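Long-range contact in abhydrolase domain-containing protein (Exiguobacterium antarcticum, PDB 5H3H), which is an esterase of the alpha/beta hydrolase fold that probably hydrolyses carboxylic esters through a serine nucleophile and may also act as a perhydrolase: residues 15-26 with 44-54. Residues are numbered along the deposited sequence; the frame is centred on the assembly and turned at random.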
# COMPACT_ATOMS: atom_id res chain seq x y z
N VAL B 15 6.35 -21.68 8.33
CA VAL B 15 5.50 -20.97 9.26
C VAL B 15 4.97 -21.94 10.32
O VAL B 15 4.39 -22.99 9.99
CB VAL B 15 4.28 -20.35 8.54
CG1 VAL B 15 3.47 -19.54 9.54
CG2 VAL B 15 4.70 -19.49 7.39
N GLU B 16 5.17 -21.60 11.60
CA GLU B 16 4.62 -22.33 12.69
C GLU B 16 3.20 -21.73 12.92
O GLU B 16 3.01 -20.64 13.47
CB GLU B 16 5.53 -22.15 13.94
CG GLU B 16 5.23 -23.08 15.10
CD GLU B 16 5.80 -24.51 14.99
OE1 GLU B 16 6.67 -24.76 14.14
OE2 GLU B 16 5.40 -25.40 15.81
N ASP B 17 2.20 -22.45 12.44
CA ASP B 17 0.83 -21.94 12.47
C ASP B 17 0.08 -22.82 13.49
O ASP B 17 -0.10 -24.02 13.28
CB ASP B 17 0.24 -22.00 11.06
CG ASP B 17 -1.28 -21.63 11.02
OD1 ASP B 17 -1.83 -21.16 12.04
OD2 ASP B 17 -1.93 -21.79 9.94
N ILE B 18 -0.29 -22.23 14.62
CA ILE B 18 -0.81 -22.98 15.79
C ILE B 18 -2.00 -22.25 16.46
O ILE B 18 -1.89 -21.02 16.76
CB ILE B 18 0.27 -23.09 16.90
CG1 ILE B 18 1.53 -23.71 16.38
CG2 ILE B 18 -0.23 -23.99 18.01
CD1 ILE B 18 2.70 -23.70 17.38
N GLY B 19 -3.09 -22.98 16.75
CA GLY B 19 -4.25 -22.44 17.45
C GLY B 19 -5.33 -22.02 16.47
O GLY B 19 -5.15 -22.15 15.26
N SER B 20 -6.45 -21.51 17.00
CA SER B 20 -7.61 -21.05 16.19
C SER B 20 -8.04 -19.70 16.76
O SER B 20 -7.50 -19.24 17.78
CB SER B 20 -8.78 -22.04 16.24
OG SER B 20 -9.12 -22.37 17.55
N GLY B 21 -8.96 -19.01 16.11
CA GLY B 21 -9.24 -17.62 16.63
C GLY B 21 -8.09 -16.65 16.34
O GLY B 21 -7.24 -17.03 15.56
N GLN B 22 -8.05 -15.43 16.91
CA GLN B 22 -7.42 -14.31 16.15
C GLN B 22 -5.90 -14.42 15.97
O GLN B 22 -5.20 -14.75 16.91
CB GLN B 22 -7.78 -12.91 16.72
CG GLN B 22 -9.30 -12.68 16.86
CD GLN B 22 -10.02 -12.78 15.52
OE1 GLN B 22 -9.81 -11.95 14.63
NE2 GLN B 22 -10.87 -13.78 15.37
N PRO B 23 -5.42 -14.13 14.75
CA PRO B 23 -4.01 -14.30 14.38
C PRO B 23 -3.10 -13.18 14.90
O PRO B 23 -3.47 -11.99 14.83
CB PRO B 23 -4.04 -14.32 12.86
CG PRO B 23 -5.24 -13.54 12.50
CD PRO B 23 -6.23 -13.79 13.58
N VAL B 24 -1.96 -13.61 15.44
CA VAL B 24 -0.90 -12.80 15.98
C VAL B 24 0.30 -13.31 15.22
O VAL B 24 0.72 -14.47 15.43
CB VAL B 24 -0.72 -13.00 17.49
CG1 VAL B 24 0.33 -12.03 18.07
CG2 VAL B 24 -2.02 -12.83 18.19
N VAL B 25 0.77 -12.52 14.25
CA VAL B 25 1.87 -12.90 13.37
C VAL B 25 3.13 -12.31 14.02
O VAL B 25 3.20 -11.13 14.22
CB VAL B 25 1.69 -12.32 11.97
CG1 VAL B 25 2.93 -12.54 11.11
CG2 VAL B 25 0.45 -12.90 11.28
N MET B 26 4.05 -13.18 14.42
CA MET B 26 5.24 -12.76 15.15
C MET B 26 6.50 -12.88 14.27
O MET B 26 6.77 -13.93 13.76
CB MET B 26 5.29 -13.55 16.43
CG MET B 26 4.16 -13.07 17.37
SD MET B 26 4.28 -13.71 19.03
CE MET B 26 5.42 -12.60 19.81
N LEU B 44 -0.23 -16.82 24.41
CA LEU B 44 -1.26 -16.53 23.36
C LEU B 44 -2.15 -17.73 23.12
O LEU B 44 -3.42 -17.64 23.03
CB LEU B 44 -0.61 -16.09 22.05
CG LEU B 44 0.13 -14.76 22.27
CD1 LEU B 44 1.21 -14.55 21.23
CD2 LEU B 44 -0.85 -13.61 22.24
N LEU B 45 -1.52 -18.89 23.06
CA LEU B 45 -2.28 -20.16 22.89
C LEU B 45 -3.24 -20.46 24.07
O LEU B 45 -4.42 -20.70 23.86
CB LEU B 45 -1.32 -21.31 22.70
CG LEU B 45 -0.96 -21.79 21.29
CD1 LEU B 45 -1.33 -21.02 20.06
CD2 LEU B 45 0.51 -22.14 21.25
N GLU B 46 -2.80 -20.37 25.32
CA GLU B 46 -3.81 -20.56 26.37
C GLU B 46 -4.92 -19.51 26.37
O GLU B 46 -6.04 -19.82 26.72
CB GLU B 46 -3.21 -20.78 27.74
CG GLU B 46 -2.78 -19.60 28.53
CD GLU B 46 -2.34 -20.01 29.92
OE1 GLU B 46 -2.99 -20.91 30.48
OE2 GLU B 46 -1.36 -19.47 30.45
N GLU B 47 -4.66 -18.29 25.91
CA GLU B 47 -5.72 -17.25 25.89
C GLU B 47 -6.59 -17.39 24.63
O GLU B 47 -7.48 -16.57 24.40
CB GLU B 47 -5.11 -15.85 25.95
CG GLU B 47 -4.17 -15.62 27.14
CD GLU B 47 -4.88 -15.28 28.42
OE1 GLU B 47 -4.78 -16.04 29.41
OE2 GLU B 47 -5.55 -14.25 28.40
N GLY B 48 -6.30 -18.40 23.81
CA GLY B 48 -7.13 -18.79 22.68
C GLY B 48 -6.88 -17.99 21.42
O GLY B 48 -7.80 -17.84 20.62
N TYR B 49 -5.66 -17.45 21.27
CA TYR B 49 -5.26 -16.81 20.01
C TYR B 49 -4.47 -17.79 19.14
O TYR B 49 -4.07 -18.84 19.60
CB TYR B 49 -4.45 -15.54 20.33
CG TYR B 49 -5.39 -14.51 20.93
CD1 TYR B 49 -6.07 -13.60 20.10
CD2 TYR B 49 -5.68 -14.50 22.29
CE1 TYR B 49 -6.99 -12.69 20.63
CE2 TYR B 49 -6.60 -13.62 22.82
CZ TYR B 49 -7.24 -12.71 22.00
OH TYR B 49 -8.15 -11.83 22.55
N ARG B 50 -4.30 -17.44 17.88
CA ARG B 50 -3.61 -18.23 16.93
C ARG B 50 -2.23 -17.60 16.68
O ARG B 50 -2.14 -16.46 16.25
CB ARG B 50 -4.42 -18.27 15.67
CG ARG B 50 -3.84 -19.12 14.59
CD ARG B 50 -4.79 -19.10 13.42
NE ARG B 50 -4.21 -19.72 12.24
CZ ARG B 50 -4.79 -19.76 11.05
NH1 ARG B 50 -6.00 -19.21 10.89
NH2 ARG B 50 -4.16 -20.33 10.00
N TYR B 51 -1.19 -18.38 16.95
CA TYR B 51 0.22 -18.00 16.79
C TYR B 51 0.66 -18.29 15.37
O TYR B 51 0.48 -19.39 14.88
CB TYR B 51 1.06 -18.80 17.79
CG TYR B 51 2.53 -18.60 17.66
CD1 TYR B 51 3.16 -17.45 18.19
CD2 TYR B 51 3.34 -19.55 17.02
CE1 TYR B 51 4.52 -17.30 18.11
CE2 TYR B 51 4.71 -19.37 16.92
CZ TYR B 51 5.30 -18.26 17.47
OH TYR B 51 6.69 -18.07 17.32
N ILE B 52 1.20 -17.29 14.68
CA ILE B 52 1.74 -17.47 13.37
C ILE B 52 3.20 -16.96 13.44
O ILE B 52 3.43 -15.81 13.31
CB ILE B 52 0.92 -16.77 12.28
CG1 ILE B 52 -0.48 -17.39 12.14
CG2 ILE B 52 1.63 -16.85 10.94
CD1 ILE B 52 -1.57 -16.46 12.60
N GLY B 53 4.15 -17.86 13.65
CA GLY B 53 5.56 -17.47 13.80
C GLY B 53 6.27 -17.79 12.51
O GLY B 53 6.40 -18.97 12.18
N VAL B 54 6.67 -16.76 11.79
CA VAL B 54 7.34 -16.95 10.52
C VAL B 54 8.85 -17.14 10.72
O VAL B 54 9.47 -16.42 11.55
CB VAL B 54 7.10 -15.82 9.52
CG1 VAL B 54 5.60 -15.51 9.36
CG2 VAL B 54 7.86 -14.60 9.89
O HOH W 1 -7.80 -18.07 13.07
O HOH W 2 9.27 -15.18 13.88
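Strand 50-54 runs between the two strands of segment 15-26, antiparallel to 15-18 (176°) and parallel to 23-26, each axis 4.7 Å away. This is the 2-4-3 strand order of the alpha/beta hydrolase sheet: strand 23-27, helix 38-46 and strand 50-54 form a beta-alpha-beta crossover, and the turn 19-22 carries the chain past the start of strand 50-54. Glu16 and Ile18 pair with Gly53 and Tyr51 on one side; on the other, Val24 N binds Arg50 O and Met26 N binds Ile52 O. The helix before the strand closes in a Schellman motif at Gly48.

On the face bearing Asp17, Pro23 and Ile52, which helix 71-85 partly covers, Arg50 grips Asp17 side-on. Its extended chain, with CG anti to the backbone N (chi1 -178°), carries the guanidinium to the carboxylate, and the two planes lie only 11° apart. Arg50 NE meets the syn lone pair of Asp17 OD1 at 2.8 Å, while Arg50 NH2 reaches Asp17 OD2, also on its syn side, at 2.7 Å; this paired grip fixes the rotation of both groups. Beside them, Ile52 splits its branches: CG2 lies alongside Val15 CG1 and CD1 presses tightly on Pro23 CB, 3.3 Å away.

On the other face of the sheet, which carries Val24, Met26 and Tyr51, Met26 SD meets the edge of the Tyr51 ring, 3.7 Å from CE1, in a Met-aromatic contact, and also touches Leu44 CD1 of the helix. Tyr51 OH is held by Asn34. Leu45 crosses Ile18 nearly at right angles, with both its methyls against CG2. At the turn, a water accepts from Arg50 NH1 and donates to Gly21 O, 2.8 Å away.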